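Local coordinates for UPF0141 protein yjdB (Campylobacter jejuni subsp. jejuni HB93-13, PDB 4TN0), which probably transfers phosphoethanolamine in the periplasm with a zinc-binding, alkaline phosphatase-like domain, and is required for polymyxin resistance and motility, at residues A102-S108 / Y120-S126; L128-L133 / Y199-L203; E218-L224 / P254-N260; M72-S76 / Q87-M91. All coordinates share one frame; numbering follows the deposited sequence.

All four contacts belong to one alkaline phosphatase-like domain and follow the chain in the order 4, 1, 2, 3. Contacts 1 and 3 join neighbouring strands of the same mixed sheet, the first at its edge strand 120-123, the second where strand 218-224 meets antiparallel strand 252-259; their centres lie about 20 Å apart. Contact 2 packs the turn before helix 133-139 on helix 186-211 and touches contact 1 through N106 and D129, and contact 3 through T200 and Y223. Contact 4 joins helices 68-73 and 90-96 and reaches contact 1 through F73 and W103. Together they tie the edge and middle of the sheet to flanking helices, with contact 1 reaching the zinc site.

Contact 1: residues A102-S108 / Y120-S126; sequences AWFDNNS and YKQKLSS
F104 and Y120 meet on one face of two parallel strands, 102-105 and 120-123. The F104 side chain leaves CB with CG anti to the carbonyl carbon (chi1 -57°), which lays the ring back along its own strand toward the A102 end, where the Y120 ring reaches across to it. Beyond CG, its CD1 lies 3.7 Å from Q122 CB. F104 CE1 reaches 3.6 Å from Y120 CE2, which sits at the rim of the phenylalanine ring near its plane; CZ touches the same tyrosine carbon at 3.9 Å. The two ring planes stand 85° apart. P135 and K139 of helix 133-139 and I149 and L151 of strand 146-152 pack around the same phenylalanine.

Beneath the rings the backbone ladder runs from W103 N to Y120 O, from Q122 N to W103 O, from D105 N to Q122 O, and ends with a nearly straight bond from L124 N to D105 O (2.8 Å). Past the strands, S126 OG donates to N106 O, coming from above the carbonyl plane, while N106 OD1 takes a weak bond from S126 N. N106 ND2 turns to D127 O and D129 OD1.

On the opposite face, D105 OD2 accepts W103 NE1 in the indole plane (3.0 Å) and also pairs with H152 ND1. Its OD1 takes N107 N at 2.8 Å, closing an Asx turn. N107 ND2 bonds L153 O and also OE1 of zinc ligand E26, which places N107, just past the strand, probably in the second shell of the zinc site of an alkaline phosphatase-like fold.

Contact 2: residues L128-L133 / Y199-L203; sequences LDENLL and YTDYL
Y199 points its ring from helix 186-211 at the first turn of segment 128-133, crossing the side chains of both L128 and E130 at about a right angle. CG of Y199 is anti to the backbone N (chi1 -178°), and this carries the hydroxyl straight across to E130. There OH is used twice: it accepts from E130 N at 3.2 Å and donates to E130 OE1 at 2.9 Å. The carboxylate, turned 56° from the ring plane, is approached from above its own plane, while OE1 lies level with the ring at its edge. Two bonds on one oxygen pin the far end of the side chain. L128 CB lies 3.5 Å from the same OH. The turn is a 3-10 segment, 129-132, leading into helix 133-139, so the contact ties two helical elements flanking the central sheet of the alkaline phosphatase-like fold. L203, one helical turn beyond Y199, spreads its two methyls: CD1 lies over one face of the Y199 ring, toward the rim, and presses on D129 CB at 3.3 Å, whereas CD2 meets L133 CD1 at 4.0 Å. The D129 carboxylate is occupied by the backbone N atoms of Q154, at OD1, and G155, at OD2.

Contact 3: residues E218-L224 / P254-N260; sequences ESSLFYL and PAIFWSN
L221 and W258, and likewise Y223 and I256, are hydrogen-bonded pairs of two antiparallel strands whose axes come within 4.5 Å. Each pair exchanges two N-H...O bonds; those from Y223 N to I256 O and back from I256 N to Y223 O are 2.9 and 2.8 Å.

Side chains add polar bonds at the E218 end. S219 O takes two donors: N260 N arrives nearly in line with the carbonyl at 3.1 Å, and S259 OG comes from above the carbonyl plane at 2.9 Å. In return S219 N donates to N260 OD1, approaching well to the side of that carbonyl (C=O...N 97°). S220 OG is directed to Y288 OH, and E218 forms a salt bridge with K18.

Apolar contacts divide by face. F222 and F257 cross at about a right angle, CD1 of F222 lying 4.1 Å from F257 CB. F257 carries CG anti to the backbone N (chi1 178°), which sets its CE1 against S220 CB at 3.6 Å. Opposite them, I256 CD1 meets Y223 CD1 at 3.8 Å, while P254 CG touches the outer end of the same tyrosine, whose OH bonds Y33. Helix 186-211 covers L221, Y223 and W258; helix 264-271 packs on F257.

Strand 218-224, parallel to strand 18-24 on its other side, leads directly to zinc ligands D226 and H227, the central-strand placement of an alkaline phosphatase-like metal site.

Contact 4: residues M72-S76 / Q87-M91; sequences MFSIS and QENAM
A helix-to-helix junction, where F73 of segment 72-76 meets A90 at the start of helix 90-96, forms this buried contact. Its single hydrogen bond between the segments runs from A90 N to F73 O at 2.9 Å, nearly straight (172°) and close to the carbonyl axis. N89 is the N-cap: its OD1 takes M91 N at 2.7 Å in the plane of the amide carbonyl, and, separately, N89 N donates to D92 OD2. CG of N89 sits between the backbone N and the carbonyl carbon (chi1 59°), which turns OD1 back over the helix start; ND2 bonds V114 O. N89 CB packs against F73 O at 3.2 Å.

The F73 ring crosses M91 obliquely. Bends at chi2 and chi3 fold the methionine beside the ring, so that its CG and SD each lie 3.7 Å from F73 CE2, a Met-aromatic contact. W103 meets the ring as well, and L22 and V24 of strand 18-24 touch it.

After F73 the chain closes an ST turn, S76 N donating to S74 OG at 2.9 Å; E85 binds both serine hydroxyls through its two carboxylate oxygens. Q87 crosses I75 at about a right angle, with its NE2 beside I75 CG2.

Helix 68-73 follows shortly after phosphothreonine T65, a zinc-site residue. The A90-F73 bond and the F73-M91 contact join this part of the chain to the N-capped helix 90-96, which packs on strand 146-152 of the alkaline phosphatase-like fold.

Contact 1: residues A102-S108 / Y120-S126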
# COMPACT_ATOMS: atom_id res chain seq x y z
N ALA A 102 -1.67 -7.01 -13.23
CA ALA A 102 -0.64 -7.93 -12.73
C ALA A 102 -0.51 -7.82 -11.19
O ALA A 102 -0.58 -6.71 -10.63
CB ALA A 102 0.70 -7.66 -13.40
N TRP A 103 -0.39 -8.97 -10.53
CA TRP A 103 -0.20 -9.01 -9.07
C TRP A 103 1.06 -9.82 -8.69
O TRP A 103 1.12 -11.03 -8.87
CB TRP A 103 -1.45 -9.60 -8.40
CG TRP A 103 -1.44 -9.58 -6.88
CD1 TRP A 103 -0.67 -10.34 -6.06
CD2 TRP A 103 -2.26 -8.77 -6.01
NE1 TRP A 103 -0.93 -10.05 -4.75
CE2 TRP A 103 -1.91 -9.09 -4.69
CE3 TRP A 103 -3.24 -7.81 -6.23
CZ2 TRP A 103 -2.51 -8.48 -3.58
CZ3 TRP A 103 -3.83 -7.20 -5.14
CH2 TRP A 103 -3.47 -7.54 -3.82
N PHE A 104 2.08 -9.13 -8.17
CA PHE A 104 3.31 -9.80 -7.74
C PHE A 104 3.45 -9.78 -6.20
O PHE A 104 3.54 -8.71 -5.58
CB PHE A 104 4.53 -9.15 -8.39
CG PHE A 104 4.48 -9.13 -9.89
CD1 PHE A 104 4.07 -10.25 -10.60
CD2 PHE A 104 4.83 -7.98 -10.59
CE1 PHE A 104 4.02 -10.23 -11.99
CE2 PHE A 104 4.78 -7.96 -11.99
CZ PHE A 104 4.37 -9.08 -12.68
N ASP A 105 3.47 -10.97 -5.58
CA ASP A 105 3.34 -11.08 -4.13
C ASP A 105 4.58 -11.67 -3.46
O ASP A 105 4.94 -12.82 -3.72
CB ASP A 105 2.11 -11.93 -3.79
CG ASP A 105 1.56 -11.63 -2.41
OD1 ASP A 105 2.30 -11.77 -1.43
OD2 ASP A 105 0.38 -11.20 -2.31
N ASN A 106 5.20 -10.89 -2.59
CA ASN A 106 6.35 -11.33 -1.80
C ASN A 106 5.99 -11.52 -0.32
O ASN A 106 6.85 -11.79 0.53
CB ASN A 106 7.51 -10.34 -1.94
CG ASN A 106 8.82 -10.91 -1.41
OD1 ASN A 106 9.12 -12.08 -1.62
ND2 ASN A 106 9.62 -10.07 -0.75
N ASN A 107 4.71 -11.34 -0.01
CA ASN A 107 4.26 -11.39 1.37
C ASN A 107 4.05 -12.82 1.87
O ASN A 107 3.39 -13.62 1.21
CB ASN A 107 2.98 -10.58 1.51
CG ASN A 107 2.62 -10.31 2.93
OD1 ASN A 107 2.01 -11.14 3.59
ND2 ASN A 107 3.03 -9.16 3.44
N SER A 108 4.58 -13.13 3.05
CA SER A 108 4.51 -14.49 3.58
C SER A 108 3.09 -15.00 3.76
O SER A 108 2.87 -16.20 3.87
CB SER A 108 5.25 -14.59 4.92
OG SER A 108 4.68 -13.78 5.94
N TYR A 120 -2.34 -12.89 -14.64
CA TYR A 120 -0.91 -12.88 -14.37
C TYR A 120 -0.59 -12.40 -12.94
O TYR A 120 -0.57 -11.19 -12.63
CB TYR A 120 -0.12 -12.08 -15.40
CG TYR A 120 1.35 -12.47 -15.31
CD1 TYR A 120 1.72 -13.83 -15.35
CD2 TYR A 120 2.38 -11.52 -15.26
CE1 TYR A 120 3.03 -14.23 -15.27
CE2 TYR A 120 3.72 -11.93 -15.19
CZ TYR A 120 4.03 -13.29 -15.20
OH TYR A 120 5.34 -13.75 -15.15
N LYS A 121 -0.38 -13.41 -12.08
CA LYS A 121 -0.06 -13.28 -10.66
C LYS A 121 1.17 -14.16 -10.36
O LYS A 121 1.41 -15.17 -11.03
CB LYS A 121 -1.25 -13.70 -9.80
CG LYS A 121 -1.71 -15.11 -10.08
CD LYS A 121 -2.99 -15.49 -9.37
CE LYS A 121 -3.44 -16.85 -9.87
NZ LYS A 121 -4.73 -17.28 -9.26
N GLN A 122 1.99 -13.73 -9.41
CA GLN A 122 3.19 -14.47 -9.04
C GLN A 122 3.44 -14.47 -7.54
O GLN A 122 3.32 -13.43 -6.88
CB GLN A 122 4.39 -13.87 -9.76
CG GLN A 122 5.63 -14.75 -9.79
CD GLN A 122 6.67 -14.25 -10.78
OE1 GLN A 122 6.35 -13.45 -11.67
NE2 GLN A 122 7.91 -14.71 -10.63
N LYS A 123 3.82 -15.62 -6.99
CA LYS A 123 4.25 -15.66 -5.60
C LYS A 123 5.75 -15.87 -5.51
O LYS A 123 6.30 -16.83 -6.03
CB LYS A 123 3.53 -16.75 -4.79
CG LYS A 123 2.08 -16.43 -4.37
CD LYS A 123 1.11 -16.40 -5.54
CE LYS A 123 -0.33 -16.20 -5.07
NZ LYS A 123 -1.22 -16.36 -6.23
N LEU A 124 6.40 -14.94 -4.82
CA LEU A 124 7.82 -15.00 -4.61
C LEU A 124 8.07 -15.63 -3.23
O LEU A 124 7.13 -15.92 -2.48
CB LEU A 124 8.46 -13.61 -4.72
CG LEU A 124 8.56 -12.94 -6.10
CD1 LEU A 124 7.21 -12.48 -6.59
CD2 LEU A 124 9.52 -11.77 -6.06
N SER A 125 9.34 -15.84 -2.91
CA SER A 125 9.73 -16.64 -1.75
C SER A 125 9.65 -15.95 -0.39
O SER A 125 9.98 -16.57 0.62
CB SER A 125 11.16 -17.11 -1.95
OG SER A 125 11.96 -15.96 -2.17
N SER A 126 9.22 -14.69 -0.37
CA SER A 126 9.18 -13.83 0.84
C SER A 126 10.55 -13.52 1.45
O SER A 126 10.69 -13.37 2.67
CB SER A 126 8.28 -14.46 1.90
OG SER A 126 7.01 -14.73 1.33

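Contact 2: residues L128-L133 / Y199-L203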
# COMPACT_ATOMS: atom_id res chain seq x y z
N LEU A 128 14.02 -10.80 0.37
CA LEU A 128 14.13 -9.35 0.25
C LEU A 128 13.10 -8.81 -0.74
O LEU A 128 12.90 -9.38 -1.81
CB LEU A 128 15.55 -8.95 -0.19
CG LEU A 128 16.68 -8.80 0.84
CD1 LEU A 128 16.16 -8.32 2.19
CD2 LEU A 128 17.40 -10.12 1.00
N ASP A 129 12.45 -7.71 -0.37
CA ASP A 129 11.40 -7.14 -1.21
C ASP A 129 11.93 -6.74 -2.58
O ASP A 129 11.15 -6.64 -3.55
CB ASP A 129 10.78 -5.91 -0.54
CG ASP A 129 9.64 -6.25 0.40
OD1 ASP A 129 8.99 -7.29 0.20
OD2 ASP A 129 9.42 -5.44 1.34
N GLU A 130 13.25 -6.50 -2.68
CA GLU A 130 13.82 -6.08 -3.96
C GLU A 130 13.56 -7.09 -5.08
O GLU A 130 13.51 -6.72 -6.25
CB GLU A 130 15.32 -5.78 -3.81
CG GLU A 130 16.17 -6.95 -3.37
CD GLU A 130 17.58 -6.52 -2.94
OE1 GLU A 130 17.74 -5.41 -2.36
OE2 GLU A 130 18.52 -7.31 -3.15
N ASN A 131 13.32 -8.35 -4.72
CA ASN A 131 13.04 -9.37 -5.72
C ASN A 131 11.79 -9.07 -6.54
O ASN A 131 11.58 -9.67 -7.59
CB ASN A 131 12.91 -10.76 -5.07
CG ASN A 131 14.20 -11.20 -4.42
OD1 ASN A 131 15.27 -10.67 -4.73
ND2 ASN A 131 14.12 -12.16 -3.50
N LEU A 132 10.94 -8.18 -6.04
CA LEU A 132 9.75 -7.78 -6.76
C LEU A 132 10.13 -6.90 -7.97
O LEU A 132 9.37 -6.81 -8.94
CB LEU A 132 8.78 -7.05 -5.84
CG LEU A 132 8.07 -7.96 -4.83
CD1 LEU A 132 7.36 -7.14 -3.77
CD2 LEU A 132 7.08 -8.91 -5.53
N LEU A 133 11.30 -6.27 -7.92
CA LEU A 133 11.69 -5.40 -9.03
C LEU A 133 11.95 -6.23 -10.30
O LEU A 133 11.86 -5.71 -11.42
CB LEU A 133 12.91 -4.57 -8.63
CG LEU A 133 12.52 -3.53 -7.57
CD1 LEU A 133 13.69 -2.66 -7.12
CD2 LEU A 133 11.42 -2.66 -8.10
N TYR A 199 14.19 0.86 3.92
CA TYR A 199 14.33 -0.05 2.80
C TYR A 199 13.10 0.00 1.90
O TYR A 199 13.22 0.09 0.68
CB TYR A 199 14.55 -1.47 3.31
CG TYR A 199 14.76 -2.53 2.24
CD1 TYR A 199 15.67 -2.33 1.21
CD2 TYR A 199 14.09 -3.74 2.30
CE1 TYR A 199 15.89 -3.31 0.25
CE2 TYR A 199 14.29 -4.73 1.34
CZ TYR A 199 15.20 -4.51 0.33
OH TYR A 199 15.41 -5.49 -0.61
N THR A 200 11.92 -0.00 2.50
CA THR A 200 10.69 0.15 1.74
C THR A 200 10.67 1.51 1.05
O THR A 200 10.25 1.60 -0.11
CB THR A 200 9.45 -0.01 2.64
OG1 THR A 200 9.32 -1.38 3.01
CG2 THR A 200 8.18 0.41 1.89
N ASP A 201 11.13 2.56 1.72
CA ASP A 201 11.17 3.88 1.09
C ASP A 201 12.06 3.87 -0.17
O ASP A 201 11.66 4.36 -1.23
CB ASP A 201 11.66 4.92 2.09
CG ASP A 201 11.31 6.34 1.67
OD1 ASP A 201 10.16 6.77 1.89
OD2 ASP A 201 12.20 7.04 1.13
N TYR A 202 13.25 3.27 -0.06
CA TYR A 202 14.18 3.16 -1.19
C TYR A 202 13.55 2.44 -2.37
O TYR A 202 13.66 2.89 -3.52
CB TYR A 202 15.45 2.43 -0.75
CG TYR A 202 16.32 1.88 -1.87
CD1 TYR A 202 16.24 0.55 -2.25
CD2 TYR A 202 17.24 2.70 -2.53
CE1 TYR A 202 17.03 0.05 -3.27
CE2 TYR A 202 18.03 2.20 -3.55
CZ TYR A 202 17.93 0.88 -3.92
OH TYR A 202 18.73 0.38 -4.93
N LEU A 203 12.89 1.33 -2.09
CA LEU A 203 12.25 0.54 -3.12
C LEU A 203 11.15 1.34 -3.82
O LEU A 203 10.90 1.16 -5.02
CB LEU A 203 11.67 -0.73 -2.53
CG LEU A 203 12.68 -1.78 -2.09
CD1 LEU A 203 11.93 -3.01 -1.69
CD2 LEU A 203 13.71 -2.09 -3.20

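Contact 3: residues E218-L224 / P254-N260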
# COMPACT_ATOMS: atom_id res chain seq x y z
N GLU A 218 1.26 7.65 -18.93
CA GLU A 218 0.98 8.42 -17.74
C GLU A 218 1.08 7.45 -16.55
O GLU A 218 0.31 6.48 -16.44
CB GLU A 218 -0.42 9.05 -17.81
CG GLU A 218 -1.14 9.13 -16.46
CD GLU A 218 -2.57 9.61 -16.58
OE1 GLU A 218 -3.39 9.29 -15.68
OE2 GLU A 218 -2.88 10.31 -17.57
N SER A 219 2.05 7.70 -15.67
CA SER A 219 2.39 6.73 -14.64
C SER A 219 2.11 7.26 -13.25
O SER A 219 2.37 8.43 -12.93
CB SER A 219 3.86 6.32 -14.74
OG SER A 219 4.12 5.66 -15.97
N SER A 220 1.56 6.39 -12.41
CA SER A 220 1.35 6.73 -11.01
C SER A 220 1.80 5.61 -10.08
O SER A 220 1.69 4.42 -10.41
CB SER A 220 -0.12 7.06 -10.77
OG SER A 220 -0.51 8.16 -11.57
N LEU A 221 2.33 6.01 -8.93
CA LEU A 221 2.58 5.09 -7.82
C LEU A 221 1.67 5.41 -6.64
O LEU A 221 1.60 6.57 -6.17
CB LEU A 221 4.05 5.15 -7.39
CG LEU A 221 4.37 4.49 -6.04
CD1 LEU A 221 4.12 3.00 -6.09
CD2 LEU A 221 5.81 4.78 -5.64
N PHE A 222 0.95 4.40 -6.16
CA PHE A 222 0.22 4.53 -4.91
C PHE A 222 0.65 3.43 -3.95
O PHE A 222 0.59 2.24 -4.29
CB PHE A 222 -1.30 4.50 -5.11
CG PHE A 222 -2.07 4.88 -3.87
CD1 PHE A 222 -1.83 6.09 -3.25
CD2 PHE A 222 -2.99 4.03 -3.32
CE1 PHE A 222 -2.50 6.44 -2.10
CE2 PHE A 222 -3.67 4.37 -2.19
CZ PHE A 222 -3.43 5.58 -1.57
N TYR A 223 1.14 3.87 -2.79
CA TYR A 223 1.61 2.97 -1.73
C TYR A 223 0.82 3.17 -0.43
O TYR A 223 0.67 4.31 0.03
CB TYR A 223 3.10 3.18 -1.46
CG TYR A 223 3.59 2.71 -0.09
CD1 TYR A 223 3.81 3.62 0.94
CD2 TYR A 223 3.84 1.36 0.17
CE1 TYR A 223 4.26 3.22 2.18
CE2 TYR A 223 4.28 0.94 1.44
CZ TYR A 223 4.49 1.88 2.43
OH TYR A 223 4.92 1.51 3.68
N LEU A 224 0.34 2.08 0.15
CA LEU A 224 -0.24 2.14 1.50
C LEU A 224 0.03 0.84 2.26
O LEU A 224 0.20 -0.23 1.67
CB LEU A 224 -1.75 2.41 1.47
CG LEU A 224 -2.73 1.36 0.94
CD1 LEU A 224 -4.15 1.83 1.21
CD2 LEU A 224 -2.53 1.05 -0.54
N PRO A 254 0.76 4.92 6.76
CA PRO A 254 1.21 5.82 5.70
C PRO A 254 0.46 5.58 4.39
O PRO A 254 0.07 4.45 4.08
CB PRO A 254 2.68 5.45 5.54
CG PRO A 254 2.68 3.99 5.82
CD PRO A 254 1.75 3.86 7.00
N ALA A 255 0.26 6.65 3.64
CA ALA A 255 -0.15 6.53 2.26
C ALA A 255 0.67 7.54 1.47
O ALA A 255 0.84 8.69 1.90
CB ALA A 255 -1.64 6.76 2.10
N ILE A 256 1.21 7.08 0.35
CA ILE A 256 2.11 7.87 -0.48
C ILE A 256 1.70 7.81 -1.95
O ILE A 256 1.49 6.72 -2.50
CB ILE A 256 3.57 7.38 -0.35
CG1 ILE A 256 4.15 7.73 1.02
CG2 ILE A 256 4.45 7.95 -1.46
CD1 ILE A 256 5.49 7.02 1.30
N PHE A 257 1.61 8.98 -2.59
CA PHE A 257 1.27 9.02 -4.02
C PHE A 257 2.31 9.77 -4.84
O PHE A 257 2.85 10.80 -4.42
CB PHE A 257 -0.10 9.68 -4.25
CG PHE A 257 -0.46 9.80 -5.72
CD1 PHE A 257 -0.86 8.69 -6.45
CD2 PHE A 257 -0.40 11.03 -6.36
CE1 PHE A 257 -1.19 8.80 -7.78
CE2 PHE A 257 -0.73 11.15 -7.70
CZ PHE A 257 -1.13 10.03 -8.41
N TRP A 258 2.58 9.23 -6.02
CA TRP A 258 3.42 9.93 -6.97
C TRP A 258 2.88 9.73 -8.38
O TRP A 258 2.38 8.65 -8.72
CB TRP A 258 4.87 9.46 -6.89
CG TRP A 258 5.76 10.11 -7.90
CD1 TRP A 258 6.49 11.24 -7.73
CD2 TRP A 258 6.02 9.65 -9.23
NE1 TRP A 258 7.19 11.53 -8.88
CE2 TRP A 258 6.92 10.57 -9.81
CE3 TRP A 258 5.58 8.56 -9.99
CZ2 TRP A 258 7.38 10.42 -11.12
CZ3 TRP A 258 6.04 8.42 -11.28
CH2 TRP A 258 6.94 9.35 -11.83
N SER A 259 3.02 10.75 -9.22
CA SER A 259 2.65 10.65 -10.62
C SER A 259 3.51 11.58 -11.43
O SER A 259 3.99 12.59 -10.92
CB SER A 259 1.18 10.99 -10.82
OG SER A 259 0.79 10.72 -12.15
N ASN A 260 3.71 11.24 -12.70
CA ASN A 260 4.40 12.13 -13.63
C ASN A 260 3.41 13.14 -14.22
O ASN A 260 3.79 14.22 -14.67
CB ASN A 260 5.07 11.33 -14.75
CG ASN A 260 4.11 10.37 -15.42
OD1 ASN A 260 2.90 10.58 -15.42
ND2 ASN A 260 4.65 9.29 -15.99

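Contact 4: residues M72-S76 / Q87-M91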
# COMPACT_ATOMS: atom_id res chain seq x y z
N MET A 72 -9.78 -3.61 2.06
CA MET A 72 -9.36 -2.41 1.33
C MET A 72 -9.70 -2.56 -0.17
O MET A 72 -9.97 -1.58 -0.85
CB MET A 72 -7.86 -2.09 1.54
CG MET A 72 -6.87 -2.90 0.71
SD MET A 72 -5.14 -2.31 0.82
CE MET A 72 -4.57 -3.02 2.38
N PHE A 73 -9.69 -3.80 -0.67
CA PHE A 73 -9.96 -4.08 -2.07
C PHE A 73 -11.46 -4.36 -2.32
O PHE A 73 -11.92 -4.42 -3.47
CB PHE A 73 -9.14 -5.29 -2.54
CG PHE A 73 -7.72 -4.95 -2.94
CD1 PHE A 73 -6.67 -5.10 -2.05
CD2 PHE A 73 -7.45 -4.49 -4.23
CE1 PHE A 73 -5.36 -4.80 -2.43
CE2 PHE A 73 -6.15 -4.18 -4.61
CZ PHE A 73 -5.10 -4.34 -3.71
N SER A 74 -12.21 -4.53 -1.23
CA SER A 74 -13.63 -4.80 -1.34
C SER A 74 -14.43 -3.51 -1.54
O SER A 74 -13.94 -2.41 -1.25
CB SER A 74 -14.12 -5.55 -0.11
OG SER A 74 -15.53 -5.45 0.03
N ILE A 75 -15.63 -3.66 -2.09
CA ILE A 75 -16.57 -2.54 -2.22
C ILE A 75 -17.04 -2.08 -0.83
O ILE A 75 -17.39 -0.91 -0.65
CB ILE A 75 -17.80 -2.94 -3.10
CG1 ILE A 75 -18.70 -1.74 -3.36
CG2 ILE A 75 -18.58 -4.10 -2.49
CD1 ILE A 75 -19.74 -2.00 -4.48
N SER A 76 -17.06 -3.00 0.13
CA SER A 76 -17.50 -2.65 1.49
C SER A 76 -16.50 -1.73 2.18
O SER A 76 -15.28 -1.87 2.02
CB SER A 76 -17.73 -3.89 2.34
OG SER A 76 -18.35 -4.92 1.59
N GLN A 87 -17.01 -12.36 -2.84
CA GLN A 87 -17.47 -11.63 -4.01
C GLN A 87 -16.31 -10.96 -4.74
O GLN A 87 -15.19 -10.93 -4.24
CB GLN A 87 -18.49 -10.57 -3.60
CG GLN A 87 -17.85 -9.41 -2.87
CD GLN A 87 -18.84 -8.61 -2.07
OE1 GLN A 87 -19.78 -9.15 -1.48
NE2 GLN A 87 -18.64 -7.30 -2.05
N GLU A 88 -16.58 -10.39 -5.91
CA GLU A 88 -15.55 -9.71 -6.70
C GLU A 88 -15.01 -8.49 -5.95
O GLU A 88 -15.71 -7.89 -5.14
CB GLU A 88 -16.12 -9.26 -8.07
CG GLU A 88 -16.51 -10.40 -9.02
CD GLU A 88 -17.12 -9.91 -10.34
OE1 GLU A 88 -17.97 -8.99 -10.31
OE2 GLU A 88 -16.75 -10.45 -11.40
N ASN A 89 -13.76 -8.12 -6.24
CA ASN A 89 -13.17 -6.95 -5.60
C ASN A 89 -12.79 -5.95 -6.68
O ASN A 89 -13.06 -6.19 -7.85
CB ASN A 89 -11.92 -7.34 -4.75
CG ASN A 89 -10.81 -8.03 -5.58
OD1 ASN A 89 -10.18 -7.41 -6.43
ND2 ASN A 89 -10.59 -9.32 -5.33
N ALA A 90 -12.18 -4.83 -6.31
CA ALA A 90 -11.76 -3.83 -7.28
C ALA A 90 -10.91 -4.40 -8.43
O ALA A 90 -11.03 -3.97 -9.57
CB ALA A 90 -11.00 -2.73 -6.58
N MET A 91 -10.05 -5.38 -8.14
CA MET A 91 -9.19 -5.95 -9.17
C MET A 91 -10.00 -6.74 -10.22
O MET A 91 -9.65 -6.78 -11.38
CB MET A 91 -8.12 -6.86 -8.55
CG MET A 91 -7.20 -6.19 -7.56
SD MET A 91 -6.23 -4.85 -8.26
CE MET A 91 -5.36 -5.74 -9.56